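Local coordinates for acetylene hydratase (Pelobacter acetylenicus, PDB 2E7Z), which catalyses the hydration of acetylene to acetaldehyde, using a tungsten bis(molybdopterin guanine dinucleotide) cofactor and a [4Fe-4S] cluster, at residues N425-K428 and G429-Q433; P467-E470 and G471-F474; F494-E497 and L498-M502. All coordinates share one frame; numbering follows the deposited sequence.

Contact 1: N425-K428 and G429-Q433; sequences NALK and GLMNQ
Gly429 N gives its hydrogen to Asn425 O, 2.8 Å away, and so continues the i to i+4 bonding of the helix. The lack of a side chain probably lets this buried turn, whose Asn425 and Lys428 touch helix 391-400, pack closely. At Leu430, N bonds to Ala426 O at 2.9 Å with a nearly straight N-H (169°), while CG rests 3.4 Å from that same oxygen; beyond, the side chain packs on Phe409. Phe409 belongs to strand 408-412, which helix 423-431 links to strand 435-440 in a beta-alpha-beta unit. Met431 N reaches Leu427 O at 2.8 Å. Its side chain runs alongside that of Leu427, both pointing the same way, with CG 3.9 Å from Leu427 CD1; Leu427 CG stands trans to its own N (chi1 176°), leaning along the helix toward Met431. Both residues also touch Leu449, for which flexible apolar chains are apt. At Asn432 the N makes a weak, bent bond to Lys428 O and also bonds to Gly429 O. Gln433 then folds back, and its NE2 reaches the same Gly429 O at 3.1 Å, so this oxygen takes two donors, from opposite faces of its plane; NE2 also bonds to Val406 O.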
loop_
_atom_site.group_PDB
_atom_site.type_symbol
_atom_site.label_atom_id
_atom_site.label_comp_id
_atom_site.label_asym_id
_atom_site.label_seq_id
_atom_site.Cartn_x
_atom_site.Cartn_y
_atom_site.Cartn_z
ATOM N N ASN A 425 7.077 -18.293 -6.374
ATOM C CA ASN A 425 8.429 -17.811 -6.546
ATOM C C ASN A 425 8.912 -17.160 -5.248
ATOM O O ASN A 425 10.081 -17.242 -4.911
ATOM C CB ASN A 425 8.520 -16.837 -7.726
ATOM C CG ASN A 425 9.910 -16.629 -8.162
ATOM O OD1 ASN A 425 10.672 -17.598 -8.320
ATOM N ND2 ASN A 425 10.271 -15.363 -8.380
ATOM N N ALA A 426 8.007 -16.517 -4.513
ATOM C CA ALA A 426 8.405 -15.954 -3.237
ATOM C C ALA A 426 8.831 -17.090 -2.302
ATOM O O ALA A 426 9.825 -16.955 -1.599
ATOM C CB ALA A 426 7.306 -15.107 -2.632
ATOM N N LEU A 427 8.096 -18.208 -2.321
ATOM C CA LEU A 427 8.471 -19.382 -1.537
ATOM C C LEU A 427 9.857 -19.889 -1.981
ATOM O O LEU A 427 10.727 -20.146 -1.147
ATOM C CB LEU A 427 7.413 -20.486 -1.644
ATOM C CG LEU A 427 7.815 -21.767 -0.904
ATOM C CD1 LEU A 427 8.064 -21.550 0.600
ATOM C CD2 LEU A 427 6.714 -22.794 -1.146
ATOM N N LYS A 428 10.069 -20.012 -3.299
ATOM C CA LYS A 428 11.352 -20.484 -3.793
ATOM C C LYS A 428 12.482 -19.539 -3.324
ATOM O O LYS A 428 13.555 -19.978 -2.901
ATOM C CB LYS A 428 11.353 -20.586 -5.333
ATOM C CG LYS A 428 12.692 -21.054 -5.864
ATOM C CD LYS A 428 12.707 -21.217 -7.353
ATOM C CE LYS A 428 14.134 -21.544 -7.750
ATOM N NZ LYS A 428 14.261 -21.947 -9.170
ATOM N N GLY A 429 12.220 -18.237 -3.404
ATOM C CA GLY A 429 13.194 -17.229 -2.972
ATOM C C GLY A 429 13.545 -17.401 -1.501
ATOM O O GLY A 429 14.701 -17.464 -1.123
ATOM N N LEU A 430 12.514 -17.508 -0.653
ATOM C CA LEU A 430 12.728 -17.718 0.787
ATOM C C LEU A 430 13.482 -19.031 1.066
ATOM O O LEU A 430 14.398 -19.062 1.893
ATOM C CB LEU A 430 11.374 -17.677 1.535
ATOM C CG LEU A 430 10.794 -16.249 1.563
ATOM C CD1 LEU A 430 9.313 -16.347 2.023
ATOM C CD2 LEU A 430 11.590 -15.357 2.504
ATOM N N MET A 431 13.141 -20.098 0.351
ATOM C CA MET A 431 13.816 -21.389 0.549
ATOM C C MET A 431 15.294 -21.361 0.116
ATOM O O MET A 431 16.056 -22.241 0.508
ATOM C CB MET A 431 13.059 -22.523 -0.165
ATOM C CG MET A 431 11.715 -22.857 0.478
ATOM S SD MET A 431 11.926 -23.470 2.162
ATOM C CE MET A 431 12.859 -24.984 1.884
ATOM N N ASN A 432 15.707 -20.357 -0.652
ATOM C CA ASN A 432 17.115 -20.256 -1.064
ATOM C C ASN A 432 17.927 -19.293 -0.195
ATOM O O ASN A 432 19.081 -19.039 -0.494
ATOM C CB ASN A 432 17.183 -19.839 -2.536
ATOM C CG ASN A 432 18.525 -20.133 -3.176
ATOM O OD1 ASN A 432 19.003 -19.354 -4.012
ATOM N ND2 ASN A 432 19.109 -21.241 -2.848
ATOM N N GLN A 433 17.326 -18.794 0.884
ATOM C CA GLN A 433 18.008 -17.880 1.812
ATOM C C GLN A 433 18.903 -18.603 2.788
ATOM O O GLN A 433 18.613 -19.723 3.177
ATOM C CB GLN A 433 16.991 -17.020 2.589
ATOM C CG GLN A 433 16.128 -16.118 1.710
ATOM C CD GLN A 433 17.016 -15.275 0.805
ATOM O OE1 GLN A 433 17.598 -14.299 1.253
ATOM N NE2 GLN A 433 17.144 -15.670 -0.463
#

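Contact 2: P467-E470 and G471-F474; sequences PNWE and GIPF
Ile472 sits between Pro467 and Trp469 across a tight beta turn, in the loop that leads into strand 474-476. The turn is closed by Ile472 N bonding to Trp469 O at 3.2 Å, with an almost linear N-H (170°). Glu470 and Gly471 occupy its corners with angles reminiscent of type II, though distorted; a CB on Gly471 would be jammed against Glu470 O, so glycine fits there.

The branches of Ile472 divide the work. With CG1 set trans to the carbonyl carbon (chi1 -59°), CD1 comes within 3.8 Å of Trp469 CB and lies obliquely to the indole, whereas CG2 lies over one face of the Phe474 ring, offset toward its rim. The branch point, Ile472 CB, meets the proline 3.7 Å from Pro467 CB. Pro467, which follows a cis peptide bond, also lays its ring against two carbonyls: CG is 3.4 Å from Ile472 O and CB 3.5 Å from Phe474 O. An alanine here would lack CG and CD, would probably open a gap beside these two oxygens and is likely to weaken the preference for the cis bond.

Farther out, the Glu470 carboxylate, buried, is satisfied by Ser335 OG and Ile334 N, and Glu470 O by Asn383 ND2. These bonds probably help to hold the turn in place; next to it the Trp469 side chain packs on Asp10, the active-site residue, and is itself about 6 Å from the tungsten at its nearest atoms. On the turn itself, Ile472 CG1 rests 3.4 Å from Trp469 O.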
loop_
_atom_site.group_PDB
_atom_site.type_symbol
_atom_site.label_atom_id
_atom_site.label_comp_id
_atom_site.label_asym_id
_atom_site.label_seq_id
_atom_site.Cartn_x
_atom_site.Cartn_y
_atom_site.Cartn_z
ATOM N N PRO A 467 3.721 12.171 11.104
ATOM C CA PRO A 467 3.359 11.095 10.170
ATOM C C PRO A 467 4.489 10.109 9.881
ATOM O O PRO A 467 5.659 10.501 9.855
ATOM C CB PRO A 467 3.008 11.866 8.893
ATOM C CG PRO A 467 3.951 13.076 8.925
ATOM C CD PRO A 467 4.060 13.433 10.412
ATOM N N ASN A 468 4.128 8.839 9.675
ATOM C CA ASN A 468 5.109 7.824 9.309
ATOM C C ASN A 468 5.103 7.372 7.864
ATOM O O ASN A 468 5.857 6.477 7.470
ATOM C CB ASN A 468 4.997 6.695 10.294
ATOM C CG ASN A 468 5.427 7.159 11.676
ATOM O OD1 ASN A 468 4.617 7.271 12.606
ATOM N ND2 ASN A 468 6.698 7.534 11.782
ATOM N N TRP A 469 4.275 8.065 7.080
ATOM C CA TRP A 469 4.457 8.132 5.640
ATOM C C TRP A 469 4.808 9.583 5.372
ATOM O O TRP A 469 3.970 10.480 5.541
ATOM C CB TRP A 469 3.170 7.753 4.904
ATOM C CG TRP A 469 2.903 6.260 4.800
ATOM C CD1 TRP A 469 3.812 5.246 4.873
ATOM C CD2 TRP A 469 1.635 5.648 4.546
ATOM N NE1 TRP A 469 3.184 4.036 4.680
ATOM C CE2 TRP A 469 1.845 4.257 4.489
ATOM C CE3 TRP A 469 0.332 6.144 4.388
ATOM C CZ2 TRP A 469 0.808 3.358 4.275
ATOM C CZ3 TRP A 469 -0.692 5.244 4.181
ATOM C CH2 TRP A 469 -0.454 3.875 4.118
ATOM N N GLU A 470 6.061 9.808 4.998
ATOM C CA GLU A 470 6.544 11.175 4.839
ATOM C C GLU A 470 5.917 11.811 3.626
ATOM O O GLU A 470 6.035 11.305 2.499
ATOM C CB GLU A 470 8.063 11.177 4.783
ATOM C CG GLU A 470 8.661 12.580 4.638
ATOM C CD GLU A 470 9.847 12.847 5.563
ATOM O OE1 GLU A 470 9.624 13.051 6.775
ATOM O OE2 GLU A 470 11.006 12.890 5.087
ATOM N N GLY A 471 5.229 12.917 3.875
ATOM C CA GLY A 471 4.398 13.548 2.840
ATOM C C GLY A 471 3.074 13.962 3.460
ATOM O O GLY A 471 2.554 15.039 3.179
ATOM N N ILE A 472 2.538 13.143 4.356
ATOM C CA ILE A 472 1.266 13.493 4.981
ATOM C C ILE A 472 1.456 14.812 5.742
ATOM O O ILE A 472 2.371 14.921 6.539
ATOM C CB ILE A 472 0.790 12.397 5.945
ATOM C CG1 ILE A 472 0.628 11.063 5.218
ATOM C CG2 ILE A 472 -0.550 12.800 6.601
ATOM C CD1 ILE A 472 0.263 9.894 6.154
ATOM N N PRO A 473 0.629 15.832 5.444
ATOM C CA PRO A 473 0.857 17.159 6.004
ATOM C C PRO A 473 0.300 17.391 7.425
ATOM O O PRO A 473 -0.041 18.522 7.768
ATOM C CB PRO A 473 0.149 18.072 4.998
ATOM C CG PRO A 473 -0.968 17.256 4.492
ATOM C CD PRO A 473 -0.484 15.828 4.469
ATOM N N PHE A 474 0.202 16.340 8.231
ATOM C CA PHE A 474 -0.145 16.482 9.635
ATOM C C PHE A 474 0.307 15.231 10.338
ATOM O O PHE A 474 0.575 14.203 9.700
ATOM C CB PHE A 474 -1.663 16.637 9.819
ATOM C CG PHE A 474 -2.445 15.427 9.397
ATOM C CD1 PHE A 474 -2.850 15.272 8.079
ATOM C CD2 PHE A 474 -2.782 14.437 10.316
ATOM C CE1 PHE A 474 -3.564 14.150 7.694
ATOM C CE2 PHE A 474 -3.484 13.303 9.928
ATOM C CZ PHE A 474 -3.877 13.165 8.607
#

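Contact 3: F494-E497 and L498-M502; sequences FIRE and LAVRM
Arg501 NH1 bonds to both ends of Glu497, one turn earlier in the helix. The salt bridge to Glu497 OE1 measures 2.8 Å and is nearly straight (170°); the carboxylate oxygen lies in the guanidinium plane and is met on its anti side, with the two flat groups turned 60° apart. The same NH1 also donates to Glu497 O at 3.0 Å, approaching well above that carbonyl's plane. A water joins the two ends again, donating to Glu497 OE1 and accepting from Arg501 NH2. In Glu497 the bend at chi2 (-71°) turns OE1 along the helix surface to Arg501 NH1. The strongest partner of Arg501 lies on helix 80-98: NE forms a salt bridge with Asp85, and NH2 with Asp81, so a long arginine suits this seam.

Residues 494-501 show an amphipathic pattern: Phe494, Ile495, Leu498 and Ala499 are buried, while Arg496, Glu497 and Arg501 lie on the partly exposed side. Another i to i+4 pair there is Arg496 and Val500, where Val500 CG2 lies over one face of the guanidinium, 3.6 Å from NH1, while Arg496 NH2 bonds to Phe508 O. On the buried side Phe494 and Leu498 run side by side, CZ of the former 4.0 Å from CD2 of the latter, and both press on strand 408-412. Ala499 packs on Phe122, where a small side chain probably lets the helix come close.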
loop_
_atom_site.group_PDB
_atom_site.type_symbol
_atom_site.label_atom_id
_atom_site.label_comp_id
_atom_site.label_asym_id
_atom_site.label_seq_id
_atom_site.Cartn_x
_atom_site.Cartn_y
_atom_site.Cartn_z
ATOM N N PHE A 494 15.139 -3.526 17.831
ATOM C CA PHE A 494 15.730 -4.494 16.918
ATOM C C PHE A 494 16.791 -3.825 16.035
ATOM O O PHE A 494 17.915 -4.322 15.941
ATOM C CB PHE A 494 14.629 -5.149 16.040
ATOM C CG PHE A 494 15.170 -5.933 14.870
ATOM C CD1 PHE A 494 16.009 -7.014 15.055
ATOM C CD2 PHE A 494 14.901 -5.540 13.556
ATOM C CE1 PHE A 494 16.526 -7.738 13.987
ATOM C CE2 PHE A 494 15.423 -6.273 12.469
ATOM C CZ PHE A 494 16.231 -7.379 12.701
ATOM N N ILE A 495 16.434 -2.720 15.385
ATOM C CA ILE A 495 17.374 -2.102 14.442
ATOM C C ILE A 495 18.656 -1.637 15.159
ATOM O O ILE A 495 19.771 -1.881 14.685
ATOM C CB ILE A 495 16.705 -0.887 13.715
ATOM C CG1 ILE A 495 15.638 -1.392 12.750
ATOM C CG2 ILE A 495 17.743 -0.030 12.949
ATOM C CD1 ILE A 495 14.524 -0.356 12.470
ATOM N N ARG A 496 18.505 -0.959 16.295
ATOM C CA ARG A 496 19.674 -0.441 16.988
ATOM C C ARG A 496 20.572 -1.566 17.486
ATOM O O ARG A 496 21.800 -1.495 17.387
ATOM C CB ARG A 496 19.289 0.444 18.166
ATOM C CG ARG A 496 20.522 1.141 18.736
ATOM C CD ARG A 496 20.257 1.909 20.019
ATOM N NE ARG A 496 21.368 2.863 20.192
ATOM C CZ ARG A 496 22.524 2.615 20.812
ATOM N NH1 ARG A 496 22.731 1.453 21.440
ATOM N NH2 ARG A 496 23.460 3.565 20.851
ATOM N N GLU A 497 19.964 -2.591 18.069
ATOM C CA GLU A 497 20.750 -3.709 18.598
ATOM C C GLU A 497 21.537 -4.392 17.478
ATOM O O GLU A 497 22.693 -4.779 17.654
ATOM C CB GLU A 497 19.844 -4.717 19.306
ATOM C CG GLU A 497 19.269 -4.203 20.614
ATOM C CD GLU A 497 20.303 -4.086 21.710
ATOM O OE1 GLU A 497 21.210 -4.939 21.784
ATOM O OE2 GLU A 497 20.180 -3.149 22.521
ATOM N N LEU A 498 20.927 -4.531 16.311
ATOM C CA LEU A 498 21.650 -5.097 15.181
ATOM C C LEU A 498 22.736 -4.139 14.681
ATOM O O LEU A 498 23.851 -4.566 14.412
ATOM C CB LEU A 498 20.668 -5.487 14.060
ATOM C CG LEU A 498 21.244 -6.221 12.858
ATOM C CD1 LEU A 498 22.046 -7.482 13.226
ATOM C CD2 LEU A 498 20.093 -6.594 11.934
ATOM N N ALA A 499 22.410 -2.850 14.562
ATOM C CA ALA A 499 23.370 -1.847 14.099
ATOM C C ALA A 499 24.610 -1.848 14.970
ATOM O O ALA A 499 25.727 -1.805 14.461
ATOM C CB ALA A 499 22.725 -0.493 14.117
ATOM N N VAL A 500 24.435 -1.893 16.287
ATOM C CA VAL A 500 25.591 -1.922 17.184
ATOM C C VAL A 500 26.487 -3.127 16.882
ATOM O O VAL A 500 27.711 -2.987 16.742
ATOM C CB VAL A 500 25.148 -1.881 18.662
ATOM C CG1 VAL A 500 26.324 -2.165 19.606
ATOM C CG2 VAL A 500 24.479 -0.531 18.994
ATOM N N ARG A 501 25.878 -4.296 16.711
ATOM C CA ARG A 501 26.645 -5.514 16.431
ATOM C C ARG A 501 27.316 -5.514 15.072
ATOM O O ARG A 501 28.303 -6.209 14.869
ATOM C CB ARG A 501 25.764 -6.752 16.592
ATOM C CG ARG A 501 25.325 -7.003 18.033
ATOM C CD ARG A 501 24.158 -7.987 18.071
ATOM N NE ARG A 501 23.838 -8.476 19.409
ATOM C CZ ARG A 501 23.155 -7.789 20.323
ATOM N NH1 ARG A 501 22.698 -6.550 20.061
ATOM N NH2 ARG A 501 22.919 -8.349 21.496
ATOM N N MET A 502 26.772 -4.744 14.145
ATOM C CA MET A 502 27.348 -4.609 12.807
ATOM C C MET A 502 28.407 -3.512 12.739
ATOM O O MET A 502 28.917 -3.226 11.658
ATOM C CB MET A 502 26.234 -4.351 11.760
ATOM C CG MET A 502 25.178 -5.497 11.678
ATOM S SD MET A 502 25.864 -7.149 11.352
ATOM C CE MET A 502 26.346 -6.982 9.605
HETATM O O HOH W 1 21.324 -7.191 23.565
#

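Overall arrangement
The three contacts follow one another along the chain without touching. Contacts 1 and 2 lie on opposite sides of the chain's centre, their centres about 33 Å apart, and contact 3 is about 25 Å from contact 1 and 26 Å from contact 2, centre to centre. Strand 408-412 relates the two helices: contact 1 packs on its Phe409, contact 3 on Phe410 and Leu412, which, given strand alternation, is consistent with opposite faces of one sheet. Contact 2 lies by the tungsten, about 6 Å from the Trp469 side chain. In contact 3 the Phe494 side chain is about 9 Å from a bound molybdopterin guanine dinucleotide, while in contact 1 Ala426 is about 6 Å, side chain to side chain, from cofactor-binding Tyr420, and a sodium ion lies about 4 Å from the Asn432 side chain.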